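Local structure of transcriptional regulator (Bacillus subtilis, 1VI0) at the dodecyl-coa site and the interface of chains A and B. The protein represses transcription of genes for fatty acid transport and beta-oxidation as a DNA-binding homodimer whose hold on DNA is inhibited by long-chain fatty acyl-CoA. Residues are numbered along the deposited sequence; one frame, centred on the assembly and turned at random. Chains: chain A/B, transcriptional regulator.

Contact 1 is the acyl-CoA pocket, and contacts 2 and 3 are patches of the two-fold homodimer interface. Helix 151-171 runs through all three. Contacts 1 and 2, whose C-alpha centres lie about 11 Å apart, share A:Gln156 and B:Glu164, so the bound acyl-CoA is held by residues that also pack the dimer. Contacts 2 and 3 are about 12 Å apart and share A:Met157 and B:Met157; contacts 1 and 3 are about 20 Å apart. Because both chains line the pocket, an acyl-CoA could plausibly adjust how the subunits, and with them the DNA-binding heads, are set.

Contact 1: the dodecyl-coa site. Residues chain A 60, 63-64, 95, 106, 111, 118, 122, 125-126, 129, 152-153, 155-156, 159; chain B 164, 167-168, 171-172, 175-176, 181. With DCC (dodecyl-coa), chain C.
Dodecyl-CoA, a shorter-chain relative of the inhibiting acyl-CoAs, threads the acyl-CoA pocket of this TetR-family repressor, its tail sunk in chain A and its CoA part clamped between subunits; 1045 of its 1266 Å² are hidden. The ring tip CZ of A:Phe60, methyl CE of selenomethionine A:Met64 and A:Leu95 CD1, 3.4 Å from C11, wall the tail; CB of A:Lys63 floors it at terminal C12. A:Arg111 lays one guanidinium face over thioester carbon CA1, while its NE and NH2 grip A:Thr106 O side-on, fixing that lid. A:Leu125, A:Leu129 and A:Phe159 form one side of the pantetheine channel, B:Thr167, B:Thr168 and B:Met171 the other. A:Arg118 NH1 and A:Asn122 ND2 (2.7 Å) both donate to carbonyl OP1; B:Glu164 OE1 takes amide NP1 on its syn lone pair, 2.9 Å away. The adenine is sandwiched between the stacked, nearly parallel B:Tyr176 ring and the A:Arg152 guanidinium. A:Gln156 reads its edge, OE1 accepting from amino N6 and NE2 giving N7 a 3.0 Å bond. The part not hidden probably lies round the 3'-phosphate, which B:Lys175 NZ approaches. A:Lys126 NZ meets beta-phosphate O21 at 2.9 Å; A:Arg155 NH1 reaches alpha-phosphate O12 in its guanidinium plane, at 3.1 Å and 171°.

Contact 2: the interface of chains A and B. Residues chain A 156-157, 160-161, 164; chain B 111, 156-157, 159-161, 164.
Two copies of helix 151-171 cross at A:Gly160 and B:Gly160 in the homodimer interface, where the lack of side chains lets the backbones approach: A:Gly160 O lies 3.4 Å from B:Gly160 CA. A:Glu164 can be followed outward from this crossing. Its CB rests on B:Gly160 CA at 3.4 Å. CG, anti to the backbone N (chi1 175°), lies against the carbonyl O of B:Gln156, and a bend at chi2 (64°) turns the head away towards B:Phe159, whose ring edge meets CD at 3.7 Å through CD1. At the tip the carboxylate faces B:Arg111 end-on, the two planes only 3° apart: NH2 donates to OE1 at 2.9 Å and NH1 to OE2 at 3.1 Å, both on syn lone pairs and nearly straight. B:Arg111 is poorly ordered, so this salt bridge may be less fixed than its geometry suggests. An alanine here in place of A:Glu164, lacking the carboxylate, would probably leave B:Arg111 without its two-pronged partner and loosen the packing against B:Phe159. On the other flank of the crossing, A:Thr161 and B:Thr161 lie side by side, each beside the partner's selenomethionine, A:Thr161 CG2 touching B:Met157 CB at 3.6 Å. Each threonine hydroxyl is turned back to its own helix, A:Thr161 OG1 donating to A:Met157 O at 2.8 Å from above the carbonyl plane.

Contact 3: the interface of chains A and B. Residues chain A 157, 188-194; chain B 146, 149, 157, 188-192.
In this TetR-family homodimer helix 182-191 of each chain packs on helix 151-171 of the other, and the tail of chain A adds to this by running along the end of the chain B helix to a loop of chain B. B:Met157, a selenomethionine, has CG anti to the backbone N and an extended chain that bends at chi3 (57°). That bend lays SE against the carbonyl O of A:Leu188 and carries methyl CE to A:Ile193 CG2 at 3.8 Å. The A:Leu189 side chain runs antiparallel to it, CD2 beside SE. The twin, A:Met157, puts its SE 3.6 Å from B:Leu188 CB. B:Val190 sets CG1 against A:His194 CB. Its carbonyl O is gripped twice by A:His194: backbone N comes in on a lone pair at 3.0 Å, and ring ND1 at 2.8 Å in a bent hydrogen bond. A:His194 CG takes the crowded position between backbone N and carbonyl carbon (chi1 77°), which swings ND1 round to the same oxygen, somewhat tilted from the ring plane. A:Ile193 N donates to B:Leu189 O at 3.0 Å. The B:Lys146 side chain, CG anti to the backbone N and bent at chi3 and chi4, curls alongside the tail, NZ near A:Ser191 CB; its backbone N donates to A:Ile193 O at 2.8 Å, almost straight at 178°.

Contact 1: the dodecyl-coa site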
# COMPACT_ATOMS: atom_id res chain seq x y z
N PHE A 60 -1.41 15.61 -6.86
CA PHE A 60 -0.94 14.32 -7.31
C PHE A 60 -0.69 14.32 -8.81
O PHE A 60 0.37 13.93 -9.28
CB PHE A 60 -1.86 13.17 -6.91
CG PHE A 60 -1.28 11.81 -7.17
CD1 PHE A 60 0.07 11.54 -7.08
CD2 PHE A 60 -2.14 10.74 -7.47
CE1 PHE A 60 0.56 10.27 -7.27
CE2 PHE A 60 -1.64 9.48 -7.71
CZ PHE A 60 -0.29 9.21 -7.59
N LYS A 63 2.58 16.53 -9.64
CA LYS A 63 3.82 15.92 -9.15
C LYS A 63 4.11 14.65 -9.91
O LYS A 63 5.24 14.43 -10.40
CB LYS A 63 3.77 15.73 -7.66
CG LYS A 63 3.60 16.87 -6.71
CD LYS A 63 4.70 17.92 -6.79
CE LYS A 63 4.60 18.90 -5.63
NZ LYS A 63 5.81 19.81 -5.58
N MSE A 64 3.08 13.81 -10.17
CA MSE A 64 3.30 12.59 -10.94
C MSE A 64 3.78 12.91 -12.34
O MSE A 64 4.65 12.23 -12.92
CB MSE A 64 2.01 11.72 -11.05
CG MSE A 64 2.17 10.49 -11.93
SE MSE A 64 3.54 9.31 -11.15
CE MSE A 64 2.46 8.31 -9.97
N LEU A 95 13.14 11.34 -4.99
CA LEU A 95 12.06 12.34 -4.97
C LEU A 95 11.44 12.45 -3.59
O LEU A 95 11.45 13.56 -3.00
CB LEU A 95 11.02 11.86 -5.98
CG LEU A 95 9.93 12.81 -6.49
CD1 LEU A 95 8.55 12.31 -6.16
CD2 LEU A 95 10.14 14.25 -6.08
N THR A 106 2.08 11.25 -0.13
CA THR A 106 2.01 10.10 -0.98
C THR A 106 1.75 8.82 -0.23
O THR A 106 0.99 7.99 -0.73
CB THR A 106 3.21 9.94 -1.93
OG1 THR A 106 4.38 9.71 -1.11
CG2 THR A 106 3.45 11.19 -2.79
N ARG A 111 -4.11 8.27 0.30
CA ARG A 111 -4.68 6.94 0.42
C ARG A 111 -6.12 6.98 0.96
O ARG A 111 -6.41 6.37 2.00
CB ARG A 111 -3.81 6.07 1.35
CG ARG A 111 -2.31 6.18 1.10
CD ARG A 111 -1.72 5.07 0.27
NE ARG A 111 -0.44 5.43 -0.33
CZ ARG A 111 0.53 4.63 -0.73
NH1 ARG A 111 0.41 3.31 -0.61
NH2 ARG A 111 1.62 5.13 -1.29
N ARG A 118 -10.88 7.79 -4.54
CA ARG A 118 -9.71 6.93 -4.72
C ARG A 118 -9.49 6.49 -6.15
O ARG A 118 -8.34 6.29 -6.62
CB ARG A 118 -9.78 5.76 -3.79
CG ARG A 118 -8.58 4.85 -3.80
CD ARG A 118 -7.26 5.70 -3.71
NE ARG A 118 -6.23 4.67 -3.48
CZ ARG A 118 -6.06 4.05 -2.33
NH1 ARG A 118 -5.16 3.05 -2.24
NH2 ARG A 118 -6.74 4.42 -1.27
N ASN A 122 -6.18 7.02 -8.33
CA ASN A 122 -5.55 5.88 -8.94
C ASN A 122 -5.37 5.95 -10.43
O ASN A 122 -4.44 5.37 -10.99
CB ASN A 122 -6.16 4.57 -8.49
CG ASN A 122 -5.78 4.30 -7.04
OD1 ASN A 122 -5.31 5.17 -6.28
ND2 ASN A 122 -6.00 3.08 -6.62
N LEU A 125 -2.03 7.16 -11.28
CA LEU A 125 -0.95 6.16 -11.12
C LEU A 125 -0.66 5.40 -12.38
O LEU A 125 0.44 4.90 -12.68
CB LEU A 125 -1.40 5.24 -9.98
CG LEU A 125 -0.38 4.21 -9.49
CD1 LEU A 125 0.83 4.96 -8.96
CD2 LEU A 125 -1.03 3.35 -8.40
N LYS A 126 -1.74 5.25 -13.21
CA LYS A 126 -1.63 4.52 -14.46
C LYS A 126 -0.45 4.89 -15.32
O LYS A 126 0.15 3.93 -15.84
CB LYS A 126 -2.96 4.59 -15.27
CG LYS A 126 -4.08 3.89 -14.51
CD LYS A 126 -5.32 3.61 -15.33
CE LYS A 126 -6.58 3.55 -14.49
NZ LYS A 126 -7.33 2.28 -14.58
N LEU A 129 2.58 3.05 -13.81
CA LEU A 129 2.45 1.60 -14.03
C LEU A 129 2.72 1.26 -15.48
O LEU A 129 3.28 0.21 -15.80
CB LEU A 129 1.11 1.11 -13.54
CG LEU A 129 0.80 1.48 -12.07
CD1 LEU A 129 -0.60 0.96 -11.70
CD2 LEU A 129 1.84 0.89 -11.13
N ARG A 152 1.08 -7.80 -15.61
CA ARG A 152 0.32 -7.14 -14.53
C ARG A 152 0.81 -7.57 -13.15
O ARG A 152 1.04 -6.69 -12.30
CB ARG A 152 -1.18 -7.51 -14.68
CG ARG A 152 -1.73 -6.73 -15.94
CD ARG A 152 -3.17 -7.13 -16.21
NE ARG A 152 -3.35 -8.56 -16.45
CZ ARG A 152 -4.47 -9.17 -16.83
NH1 ARG A 152 -5.59 -8.47 -17.00
NH2 ARG A 152 -4.50 -10.48 -17.01
N LEU A 153 0.98 -8.85 -12.88
CA LEU A 153 1.44 -9.28 -11.55
C LEU A 153 2.85 -8.77 -11.27
O LEU A 153 3.09 -8.33 -10.11
CB LEU A 153 1.35 -10.75 -11.35
CG LEU A 153 0.01 -11.44 -11.13
CD1 LEU A 153 0.28 -12.95 -11.06
CD2 LEU A 153 -0.59 -10.94 -9.79
N ARG A 155 4.29 -6.09 -12.52
CA ARG A 155 4.12 -4.67 -12.22
C ARG A 155 3.66 -4.40 -10.76
O ARG A 155 4.08 -3.45 -10.12
CB ARG A 155 3.08 -4.08 -13.16
CG ARG A 155 2.68 -2.65 -12.83
CD ARG A 155 1.14 -2.54 -12.94
NE ARG A 155 0.77 -2.89 -14.35
CZ ARG A 155 -0.48 -3.11 -14.72
NH1 ARG A 155 -1.47 -3.03 -13.82
NH2 ARG A 155 -0.77 -3.40 -15.97
N GLN A 156 2.71 -5.21 -10.32
CA GLN A 156 2.15 -5.06 -8.93
C GLN A 156 3.26 -5.40 -7.95
O GLN A 156 3.35 -4.73 -6.90
CB GLN A 156 0.93 -5.99 -8.88
CG GLN A 156 -0.19 -5.27 -9.67
CD GLN A 156 -1.30 -6.24 -10.08
OE1 GLN A 156 -1.62 -7.25 -9.45
NE2 GLN A 156 -2.06 -5.80 -11.10
N PHE A 159 5.87 -2.30 -8.16
CA PHE A 159 5.35 -1.11 -7.51
C PHE A 159 5.02 -1.36 -6.03
O PHE A 159 5.45 -0.48 -5.25
CB PHE A 159 4.10 -0.61 -8.26
CG PHE A 159 3.50 0.58 -7.61
CD1 PHE A 159 4.06 1.83 -7.68
CD2 PHE A 159 2.37 0.39 -6.76
CE1 PHE A 159 3.49 2.92 -7.04
CE2 PHE A 159 1.82 1.48 -6.12
CZ PHE A 159 2.39 2.73 -6.22
N GLU B 164 -0.20 -4.86 -2.68
CA GLU B 164 -0.49 -4.18 -3.95
C GLU B 164 -1.33 -5.11 -4.82
O GLU B 164 -2.22 -4.59 -5.52
CB GLU B 164 0.81 -3.76 -4.64
CG GLU B 164 0.57 -3.07 -6.00
CD GLU B 164 -0.23 -1.81 -5.85
OE1 GLU B 164 -0.25 -1.13 -4.81
OE2 GLU B 164 -0.91 -1.46 -6.86
N THR B 167 -4.84 -4.83 -3.31
CA THR B 167 -5.44 -3.51 -3.56
C THR B 167 -5.80 -3.28 -5.01
O THR B 167 -6.83 -2.64 -5.31
CB THR B 167 -4.46 -2.39 -3.08
OG1 THR B 167 -4.31 -2.55 -1.66
CG2 THR B 167 -5.09 -1.04 -3.33
N THR B 168 -5.01 -3.79 -5.96
CA THR B 168 -5.36 -3.63 -7.40
C THR B 168 -6.67 -4.41 -7.66
O THR B 168 -7.58 -3.89 -8.35
CB THR B 168 -4.23 -4.09 -8.29
OG1 THR B 168 -3.07 -3.24 -8.12
CG2 THR B 168 -4.62 -4.09 -9.77
N MSE B 171 -9.52 -2.44 -6.37
CA MSE B 171 -9.82 -1.28 -7.18
C MSE B 171 -10.46 -1.67 -8.53
O MSE B 171 -11.03 -0.82 -9.22
CB MSE B 171 -8.68 -0.36 -7.33
CG MSE B 171 -8.29 0.36 -6.01
SE MSE B 171 -9.71 1.10 -4.90
CE MSE B 171 -10.37 2.37 -6.21
N ASN B 172 -10.47 -2.95 -8.79
CA ASN B 172 -11.10 -3.59 -9.91
C ASN B 172 -12.37 -4.30 -9.50
O ASN B 172 -12.78 -5.27 -10.17
CB ASN B 172 -10.10 -4.56 -10.57
CG ASN B 172 -9.20 -3.75 -11.48
OD1 ASN B 172 -9.66 -3.15 -12.45
ND2 ASN B 172 -7.90 -3.73 -11.14
N LYS B 175 -13.28 -8.46 -9.15
CA LYS B 175 -13.91 -9.18 -10.26
C LYS B 175 -13.15 -10.36 -10.79
O LYS B 175 -13.76 -11.19 -11.52
CB LYS B 175 -14.26 -8.20 -11.37
CG LYS B 175 -13.16 -7.60 -12.17
CD LYS B 175 -13.61 -6.34 -12.95
CE LYS B 175 -12.39 -5.46 -13.16
NZ LYS B 175 -12.66 -4.10 -13.66
N TYR B 176 -11.85 -10.43 -10.63
CA TYR B 176 -11.08 -11.61 -11.06
C TYR B 176 -10.76 -12.50 -9.87
O TYR B 176 -10.96 -12.06 -8.73
CB TYR B 176 -9.89 -11.22 -11.86
CG TYR B 176 -8.94 -10.19 -11.25
CD1 TYR B 176 -7.87 -10.58 -10.46
CD2 TYR B 176 -9.17 -8.87 -11.53
CE1 TYR B 176 -7.01 -9.61 -9.96
CE2 TYR B 176 -8.28 -7.87 -11.07
CZ TYR B 176 -7.21 -8.29 -10.28
OH TYR B 176 -6.37 -7.29 -9.83
N LEU B 181 -4.33 -16.49 -8.21
CA LEU B 181 -3.02 -15.88 -8.42
C LEU B 181 -1.99 -16.23 -7.38
O LEU B 181 -0.79 -15.79 -7.56
CB LEU B 181 -3.19 -14.33 -8.46
CG LEU B 181 -4.22 -13.78 -9.46
CD1 LEU B 181 -4.44 -12.30 -9.29
CD2 LEU B 181 -3.82 -14.11 -10.90
C2 DCC C . -5.53 -10.68 -13.39
C4 DCC C . -5.84 -8.46 -13.32
C5 DCC C . -4.72 -8.25 -12.55
C6 DCC C . -4.02 -9.42 -12.18
C8 DCC C . -5.55 -6.34 -12.92
C10 DCC C . 5.04 9.88 -7.38
C11 DCC C . 5.37 11.30 -6.88
C12 DCC C . 4.21 12.28 -6.98
N9 DCC C . -6.39 -7.23 -13.54
N7 DCC C . -4.55 -6.90 -12.28
N3 DCC C . -6.29 -9.65 -13.78
N1 DCC C . -4.40 -10.62 -12.65
N6 DCC C . -2.94 -9.35 -11.40
C1' DCC C . -7.57 -6.96 -14.44
C2' DCC C . -8.51 -5.86 -13.93
O2' DCC C . -9.60 -6.54 -13.25
C3' DCC C . -9.08 -5.29 -15.28
O3' DCC C . -9.97 -6.31 -15.85
C4' DCC C . -7.75 -5.31 -16.13
O4' DCC C . -6.97 -6.38 -15.61
C5' DCC C . -7.07 -3.96 -16.10
O5' DCC C . -6.88 -3.44 -14.75
P1 DCC C . -5.50 -2.82 -14.24
O11 DCC C . -5.68 -2.37 -12.88
O12 DCC C . -4.37 -3.86 -14.55
O6 DCC C . -5.19 -1.66 -15.23
P2 DCC C . -6.08 -0.44 -15.08
O21 DCC C . -5.38 0.65 -15.85
O22 DCC C . -7.47 -0.80 -15.40
O7 DCC C . -6.07 0.07 -13.54
CPA DCC C . -4.93 0.94 -13.11
CPB DCC C . -5.10 1.31 -11.61
CP8 DCC C . -5.48 0.05 -10.80
CP7 DCC C . -6.25 2.30 -11.53
CP9 DCC C . -3.92 2.03 -11.06
OP3 DCC C . -4.62 -1.01 -11.06
CP6 DCC C . -5.57 0.30 -9.31
OP2 DCC C . -6.42 1.07 -8.87
NP2 DCC C . -4.71 -0.37 -8.61
CP5 DCC C . -4.64 -0.21 -7.10
CP4 DCC C . -3.44 0.80 -6.87
CP3 DCC C . -3.40 1.24 -5.40
OP1 DCC C . -4.37 1.82 -4.90
NP1 DCC C . -2.32 0.94 -4.76
CP2 DCC C . -2.05 1.23 -3.33
CP1 DCC C . -0.92 2.22 -3.39
S DCC C . -1.09 3.62 -4.53
P3 DCC C . -11.39 -6.10 -16.57
O31 DCC C . -12.12 -5.06 -15.85
O32 DCC C . -11.17 -5.72 -17.97
O33 DCC C . -12.01 -7.47 -16.45
CA1 DCC C . -2.03 4.77 -3.50
CA2 DCC C . -1.92 6.24 -3.99
OA1 DCC C . -2.62 4.42 -2.50
CA3 DCC C . -0.62 6.92 -3.54
CA4 DCC C . 0.30 7.48 -4.57
CA5 DCC C . 1.54 6.65 -4.83
CA6 DCC C . 2.79 7.46 -5.11
CA7 DCC C . 3.29 7.42 -6.53
CA8 DCC C . 4.75 7.45 -6.78
CA9 DCC C . 5.48 8.76 -6.43
O HOH W 1 -1.83 -2.44 -11.11
O HOH W 2 -3.47 -3.56 -17.55

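Contact 2: the interface of chains A and B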
# COMPACT_ATOMS: atom_id res chain seq x y z
N GLN A 156 2.71 -5.21 -10.32
CA GLN A 156 2.15 -5.06 -8.93
C GLN A 156 3.26 -5.40 -7.95
O GLN A 156 3.35 -4.73 -6.90
CB GLN A 156 0.93 -5.99 -8.88
CG GLN A 156 -0.19 -5.27 -9.67
CD GLN A 156 -1.30 -6.24 -10.08
OE1 GLN A 156 -1.62 -7.25 -9.45
NE2 GLN A 156 -2.06 -5.80 -11.10
N MSE A 157 4.02 -6.42 -8.22
CA MSE A 157 5.17 -6.75 -7.32
C MSE A 157 6.14 -5.59 -7.32
O MSE A 157 6.60 -5.14 -6.19
CB MSE A 157 5.84 -8.03 -7.75
CG MSE A 157 7.02 -8.46 -6.93
SE MSE A 157 8.06 -10.02 -7.16
CE MSE A 157 8.90 -9.77 -8.87
N GLY A 160 4.49 -2.52 -5.67
CA GLY A 160 4.13 -2.72 -4.21
C GLY A 160 5.42 -2.80 -3.38
O GLY A 160 5.38 -2.28 -2.25
N THR A 161 6.47 -3.39 -3.92
CA THR A 161 7.76 -3.51 -3.19
C THR A 161 8.38 -2.12 -3.00
O THR A 161 8.68 -1.69 -1.89
CB THR A 161 8.70 -4.43 -3.97
OG1 THR A 161 8.17 -5.77 -3.94
CG2 THR A 161 10.13 -4.41 -3.42
N GLU A 164 6.06 -0.16 -0.56
CA GLU A 164 6.06 -0.58 0.88
C GLU A 164 7.42 -0.20 1.49
O GLU A 164 7.45 0.08 2.72
CB GLU A 164 5.82 -2.08 0.98
CG GLU A 164 5.91 -2.64 2.40
CD GLU A 164 4.83 -2.06 3.32
OE1 GLU A 164 3.83 -1.54 2.85
OE2 GLU A 164 5.10 -2.14 4.55
N ARG B 111 -3.72 1.91 6.51
CA ARG B 111 -2.79 2.99 6.89
C ARG B 111 -3.53 4.30 7.03
O ARG B 111 -4.00 4.96 6.10
CB ARG B 111 -1.59 2.99 5.97
CG ARG B 111 -0.36 2.22 6.43
CD ARG B 111 -0.41 0.73 6.24
NE ARG B 111 0.84 0.06 6.59
CZ ARG B 111 1.72 -0.52 5.79
NH1 ARG B 111 2.81 -1.10 6.31
NH2 ARG B 111 1.63 -0.57 4.47
N GLN B 156 9.60 -6.38 3.41
CA GLN B 156 8.90 -5.23 2.80
C GLN B 156 8.49 -5.65 1.35
O GLN B 156 7.39 -5.25 0.95
CB GLN B 156 9.77 -4.00 2.89
CG GLN B 156 9.93 -3.48 4.36
CD GLN B 156 11.08 -2.51 4.48
OE1 GLN B 156 11.20 -1.46 3.81
NE2 GLN B 156 12.10 -2.80 5.37
N MSE B 157 9.37 -6.33 0.62
CA MSE B 157 8.96 -6.76 -0.72
C MSE B 157 7.82 -7.78 -0.63
O MSE B 157 6.80 -7.59 -1.38
CB MSE B 157 10.15 -7.46 -1.45
CG MSE B 157 9.63 -7.99 -2.81
SE MSE B 157 11.10 -8.89 -3.84
CE MSE B 157 11.40 -10.09 -2.35
N PHE B 159 5.41 -8.37 1.82
CA PHE B 159 4.24 -7.64 2.24
C PHE B 159 3.75 -6.59 1.27
O PHE B 159 2.55 -6.62 0.85
CB PHE B 159 4.43 -7.07 3.67
CG PHE B 159 3.07 -6.50 4.10
CD1 PHE B 159 2.81 -5.15 3.96
CD2 PHE B 159 2.09 -7.36 4.50
CE1 PHE B 159 1.55 -4.66 4.30
CE2 PHE B 159 0.82 -6.86 4.85
CZ PHE B 159 0.57 -5.51 4.72
N GLY B 160 4.63 -5.90 0.56
CA GLY B 160 4.26 -4.83 -0.38
C GLY B 160 3.57 -5.46 -1.64
O GLY B 160 2.61 -4.88 -2.13
N THR B 161 4.10 -6.59 -2.04
CA THR B 161 3.67 -7.36 -3.22
C THR B 161 2.27 -7.92 -2.93
O THR B 161 1.37 -7.72 -3.71
CB THR B 161 4.62 -8.45 -3.65
OG1 THR B 161 5.86 -7.85 -4.07
CG2 THR B 161 4.06 -9.33 -4.78
N GLU B 164 -0.20 -4.86 -2.68
CA GLU B 164 -0.49 -4.18 -3.95
C GLU B 164 -1.33 -5.11 -4.82
O GLU B 164 -2.22 -4.59 -5.52
CB GLU B 164 0.81 -3.76 -4.64
CG GLU B 164 0.57 -3.07 -6.00
CD GLU B 164 -0.23 -1.81 -5.85
OE1 GLU B 164 -0.25 -1.13 -4.81
OE2 GLU B 164 -0.91 -1.46 -6.86

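Contact 3: the interface of chains A and B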
# COMPACT_ATOMS: atom_id res chain seq x y z
N MSE A 157 4.02 -6.42 -8.22
CA MSE A 157 5.17 -6.75 -7.32
C MSE A 157 6.14 -5.59 -7.32
O MSE A 157 6.60 -5.14 -6.19
CB MSE A 157 5.84 -8.03 -7.75
CG MSE A 157 7.02 -8.46 -6.93
SE MSE A 157 8.06 -10.02 -7.16
CE MSE A 157 8.90 -9.77 -8.87
N LEU A 188 16.49 -7.74 -5.10
CA LEU A 188 15.42 -8.55 -4.57
C LEU A 188 14.36 -8.76 -5.69
O LEU A 188 13.94 -9.91 -5.83
CB LEU A 188 14.71 -7.88 -3.37
CG LEU A 188 15.57 -8.07 -2.04
CD1 LEU A 188 15.17 -7.09 -1.01
CD2 LEU A 188 15.37 -9.53 -1.62
N LEU A 189 14.02 -7.74 -6.45
CA LEU A 189 13.01 -7.86 -7.53
C LEU A 189 13.56 -8.70 -8.68
O LEU A 189 12.85 -9.55 -9.24
CB LEU A 189 12.60 -6.46 -8.02
CG LEU A 189 11.80 -5.60 -7.00
CD1 LEU A 189 11.69 -4.18 -7.42
CD2 LEU A 189 10.41 -6.24 -6.81
N VAL A 190 14.84 -8.56 -8.99
CA VAL A 190 15.52 -9.23 -10.08
C VAL A 190 15.70 -10.71 -9.83
O VAL A 190 15.42 -11.49 -10.73
CB VAL A 190 16.83 -8.50 -10.46
CG1 VAL A 190 17.67 -9.39 -11.37
CG2 VAL A 190 16.53 -7.16 -11.07
N SER A 191 16.10 -11.15 -8.63
CA SER A 191 16.42 -12.54 -8.35
C SER A 191 15.57 -13.19 -7.28
O SER A 191 15.73 -14.42 -7.07
CB SER A 191 17.91 -12.68 -7.94
OG SER A 191 18.74 -12.15 -8.97
N GLY A 192 14.73 -12.48 -6.57
CA GLY A 192 13.82 -13.01 -5.59
C GLY A 192 14.56 -13.50 -4.34
O GLY A 192 15.74 -13.15 -4.19
N ILE A 193 13.89 -14.24 -3.46
CA ILE A 193 14.52 -14.67 -2.20
C ILE A 193 15.16 -16.03 -2.26
O ILE A 193 15.87 -16.43 -1.30
CB ILE A 193 13.47 -14.66 -1.06
CG1 ILE A 193 12.46 -15.79 -1.27
CG2 ILE A 193 12.80 -13.29 -0.92
CD1 ILE A 193 11.28 -15.79 -0.33
N HIS A 194 15.01 -16.83 -3.30
CA HIS A 194 15.54 -18.19 -3.34
C HIS A 194 17.06 -18.23 -3.22
O HIS A 194 17.73 -17.33 -3.76
CB HIS A 194 15.16 -18.87 -4.66
CG HIS A 194 15.98 -18.42 -5.84
ND1 HIS A 194 15.87 -17.19 -6.43
CD2 HIS A 194 16.95 -19.09 -6.52
CE1 HIS A 194 16.74 -17.11 -7.43
NE2 HIS A 194 17.41 -18.24 -7.51
N LYS B 146 18.20 -17.07 0.06
CA LYS B 146 19.45 -16.37 -0.26
C LYS B 146 20.30 -15.99 0.93
O LYS B 146 19.86 -15.31 1.86
CB LYS B 146 19.00 -15.06 -0.98
CG LYS B 146 20.02 -14.45 -1.87
CD LYS B 146 19.49 -13.45 -2.87
CE LYS B 146 18.54 -14.08 -3.87
NZ LYS B 146 19.16 -14.53 -5.13
N LEU B 149 20.64 -12.24 2.63
CA LEU B 149 19.36 -11.52 2.43
C LEU B 149 19.06 -10.57 3.59
O LEU B 149 19.33 -10.91 4.76
CB LEU B 149 18.23 -12.59 2.51
CG LEU B 149 16.83 -12.07 2.15
CD1 LEU B 149 16.44 -12.45 0.73
CD2 LEU B 149 15.83 -12.64 3.14
N MSE B 157 9.37 -6.33 0.62
CA MSE B 157 8.96 -6.76 -0.72
C MSE B 157 7.82 -7.78 -0.63
O MSE B 157 6.80 -7.59 -1.38
CB MSE B 157 10.15 -7.46 -1.45
CG MSE B 157 9.63 -7.99 -2.81
SE MSE B 157 11.10 -8.89 -3.84
CE MSE B 157 11.40 -10.09 -2.35
N LEU B 188 6.93 -15.30 -8.26
CA LEU B 188 7.61 -14.01 -8.57
C LEU B 188 8.52 -13.61 -7.38
O LEU B 188 9.63 -13.14 -7.56
CB LEU B 188 6.58 -12.92 -8.73
CG LEU B 188 5.92 -12.95 -10.17
CD1 LEU B 188 4.88 -11.83 -10.10
CD2 LEU B 188 7.02 -12.67 -11.16
N LEU B 189 8.00 -13.83 -6.18
CA LEU B 189 8.82 -13.47 -4.99
C LEU B 189 9.99 -14.41 -4.87
O LEU B 189 11.05 -13.92 -4.44
CB LEU B 189 7.90 -13.55 -3.76
CG LEU B 189 6.85 -12.42 -3.73
CD1 LEU B 189 5.78 -12.71 -2.69
CD2 LEU B 189 7.44 -11.03 -3.45
N VAL B 190 9.80 -15.69 -5.13
CA VAL B 190 10.88 -16.68 -4.92
C VAL B 190 11.96 -16.54 -5.96
O VAL B 190 13.18 -16.65 -5.67
CB VAL B 190 10.27 -18.10 -4.95
CG1 VAL B 190 11.33 -19.18 -5.05
CG2 VAL B 190 9.36 -18.33 -3.74
N SER B 191 11.58 -16.31 -7.23
CA SER B 191 12.51 -16.27 -8.34
C SER B 191 12.73 -14.95 -9.04
O SER B 191 13.76 -14.85 -9.77
CB SER B 191 12.03 -17.31 -9.42
OG SER B 191 12.30 -18.60 -8.85
N GLY B 192 11.99 -13.92 -8.73
CA GLY B 192 12.15 -12.58 -9.29
C GLY B 192 11.90 -12.54 -10.81
O GLY B 192 11.26 -13.47 -11.31